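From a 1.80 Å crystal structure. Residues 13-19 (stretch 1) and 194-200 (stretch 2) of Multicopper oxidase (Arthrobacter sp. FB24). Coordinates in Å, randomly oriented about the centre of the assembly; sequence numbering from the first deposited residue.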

# COMPACT_ATOMS: atom_id res chain seq x y z
N PRO A 13 25.17 -12.05 1.15
CA PRO A 13 23.79 -12.00 0.64
C PRO A 13 23.48 -13.05 -0.43
O PRO A 13 22.34 -13.54 -0.50
CB PRO A 13 23.69 -10.59 0.05
CG PRO A 13 24.72 -9.79 0.85
CD PRO A 13 25.87 -10.76 0.97
N THR A 14 24.47 -13.39 -1.26
CA THR A 14 24.28 -14.42 -2.29
C THR A 14 23.99 -15.78 -1.66
O THR A 14 23.10 -16.49 -2.11
CB THR A 14 25.50 -14.51 -3.26
OG1 THR A 14 25.57 -13.29 -4.00
CG2 THR A 14 25.34 -15.65 -4.25
N ALA A 15 24.76 -16.12 -0.63
CA ALA A 15 24.54 -17.37 0.10
C ALA A 15 23.16 -17.36 0.77
O ALA A 15 22.40 -18.34 0.67
CB ALA A 15 25.63 -17.56 1.14
N ILE A 16 22.83 -16.24 1.41
CA ILE A 16 21.54 -16.06 2.08
C ILE A 16 20.37 -16.27 1.12
O ILE A 16 19.34 -16.87 1.47
CB ILE A 16 21.47 -14.66 2.76
CG1 ILE A 16 22.44 -14.64 3.95
CG2 ILE A 16 20.02 -14.32 3.20
CD1 ILE A 16 22.48 -13.33 4.72
N LEU A 17 20.54 -15.78 -0.11
CA LEU A 17 19.53 -15.85 -1.14
C LEU A 17 18.95 -17.26 -1.32
O LEU A 17 17.75 -17.41 -1.57
CB LEU A 17 20.12 -15.34 -2.46
CG LEU A 17 19.27 -15.14 -3.70
CD1 LEU A 17 18.30 -13.98 -3.48
CD2 LEU A 17 20.22 -14.86 -4.85
N ARG A 18 19.78 -18.28 -1.17
CA ARG A 18 19.34 -19.65 -1.43
C ARG A 18 19.52 -20.62 -0.25
O ARG A 18 19.33 -21.83 -0.40
CB ARG A 18 20.03 -20.19 -2.68
CG ARG A 18 19.60 -19.48 -3.96
CD ARG A 18 20.28 -20.12 -5.16
NE ARG A 18 19.87 -19.49 -6.42
CZ ARG A 18 20.53 -18.51 -7.03
NH1 ARG A 18 21.64 -18.01 -6.50
NH2 ARG A 18 20.07 -18.03 -8.18
N ASP A 19 19.83 -20.08 0.92
CA ASP A 19 20.06 -20.89 2.12
C ASP A 19 18.76 -21.09 2.92
O ASP A 19 18.43 -20.30 3.80
CB ASP A 19 21.16 -20.24 2.99
CG ASP A 19 21.55 -21.08 4.21
OD1 ASP A 19 20.98 -22.17 4.41
OD2 ASP A 19 22.44 -20.63 4.96
N ASP A 194 27.08 -5.95 -8.01
CA ASP A 194 28.40 -6.54 -8.25
C ASP A 194 28.35 -8.03 -8.48
O ASP A 194 29.20 -8.59 -9.18
CB ASP A 194 29.34 -6.23 -7.08
CG ASP A 194 29.67 -4.76 -6.99
OD1 ASP A 194 29.67 -4.09 -8.04
OD2 ASP A 194 29.92 -4.28 -5.86
N PHE A 195 27.36 -8.67 -7.85
CA PHE A 195 27.18 -10.11 -7.92
C PHE A 195 25.74 -10.40 -8.31
O PHE A 195 24.92 -10.74 -7.46
CB PHE A 195 27.56 -10.75 -6.58
CG PHE A 195 28.99 -10.53 -6.21
CD1 PHE A 195 29.98 -11.33 -6.77
CD2 PHE A 195 29.36 -9.47 -5.38
CE1 PHE A 195 31.32 -11.11 -6.47
CE2 PHE A 195 30.69 -9.24 -5.08
CZ PHE A 195 31.68 -10.07 -5.63
N PRO A 196 25.42 -10.23 -9.60
CA PRO A 196 24.02 -10.40 -10.02
C PRO A 196 23.45 -11.77 -9.68
O PRO A 196 24.19 -12.77 -9.60
CB PRO A 196 24.09 -10.22 -11.54
CG PRO A 196 25.28 -9.36 -11.77
CD PRO A 196 26.28 -9.85 -10.74
N VAL A 197 22.14 -11.82 -9.48
CA VAL A 197 21.44 -13.08 -9.22
C VAL A 197 21.40 -13.93 -10.49
O VAL A 197 20.75 -13.55 -11.46
CB VAL A 197 20.00 -12.82 -8.73
CG1 VAL A 197 19.31 -14.14 -8.38
CG2 VAL A 197 20.00 -11.89 -7.53
N LYS A 198 22.08 -15.07 -10.48
CA LYS A 198 22.14 -15.93 -11.67
C LYS A 198 20.92 -16.85 -11.80
O LYS A 198 20.66 -17.67 -10.91
CB LYS A 198 23.44 -16.73 -11.71
CG LYS A 198 24.69 -15.86 -11.79
CD LYS A 198 25.97 -16.72 -11.92
CE LYS A 198 27.19 -15.84 -12.14
NZ LYS A 198 28.44 -16.63 -12.40
N VAL A 199 20.18 -16.70 -12.90
CA VAL A 199 19.01 -17.54 -13.19
C VAL A 199 19.07 -18.03 -14.65
O VAL A 199 19.84 -17.51 -15.45
CB VAL A 199 17.67 -16.78 -12.96
CG1 VAL A 199 17.50 -16.37 -11.48
CG2 VAL A 199 17.55 -15.57 -13.90
N LYS A 200 18.26 -19.03 -14.98
CA LYS A 200 18.26 -19.59 -16.33
C LYS A 200 17.03 -19.16 -17.13
O LYS A 200 15.92 -19.17 -16.60
CB LYS A 200 18.33 -21.12 -16.27
CG LYS A 200 19.65 -21.65 -15.74
CD LYS A 200 19.56 -23.13 -15.39
CE LYS A 200 20.63 -23.50 -14.37
NZ LYS A 200 20.56 -24.93 -13.98
O HOH W 1 24.37 -13.46 -6.58
O HOH W 2 23.36 -16.00 -7.76

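A short helical segment contributes Thr14, with Leu17 and Arg18 following, and packs beside the strand that includes Val197, Lys198 and Val199, two segments of one chain at least 179 residues apart in sequence wherever they touch. The axes come no closer than 10.5 Å and their N-to-C directions differ by 43°; side chains of the first stretch and two waters reach across to side chains and backbone of the second, and no backbone-to-backbone contact is made. The nearest CA atoms, those of Thr14 and Val197, are 7.6 Å apart. The contact is small, burying 189 Å² summed over both sides. Thr14, Leu17 and Arg18 all point their CA-to-CB bonds toward the second stretch, as spacings of three and four residues allow, whereas Ala15 and Ile16 lie out of reach.

The apolar centre is a pair of buried side chains. Leu17, with chi1 t and chi2 p, places CD2 3.7 Å from CG1 of Val197. The CA-to-CB bond of Val197 runs sideways to the first stretch, and its t rotamer sets CG1 where it meets both CD2 of Leu17 and, at 4.0 Å, NH2 of Arg18.

Arg18 has the longest reach. With chi1 m and both chi2 and chi3 t, its aliphatic chain is extended, carrying the guanidinium out to the strand; chi4 of 94° then turns the group out of the line of the chain. NH2 comes to 2.8 Å from the backbone O of Lys198, a close polar approach whose geometry leaves hydrogen bonding open. CG1 of Val199 lies at the guanidinium edge, 4.5 Å from NH2. The neighbouring nitrogen makes a clearer link: Arg18 NH1 donates to water 2 at 2.9 Å, and the same water accepts from Lys198 N at 3.1 Å. The Arg18 side chain thus addresses the backbone of Lys198, while the lysine side chain makes no close contact: its chi1 is m, chi2 to chi4 are all t, and its end leads away.

At the other end of the contact, Thr14 adopts chi1 m, which leaves OG1 4.1 Å from CB of Phe195. Water 1 fills the space alongside, hydrogen-bonded to Thr14 OG1 at 2.9 Å and donating to Phe195 O at 2.9 Å, so a side-chain hydroxyl is tied to a backbone carbonyl just after a helix gives way to non-helical phi/psi. The CA-to-CB bond of Phe195 points toward the first stretch, but with chi1 at -62° the ring leads away; the aromatic group adds no stacking here. Pro196, pointing away, stays outside the side-chain packing.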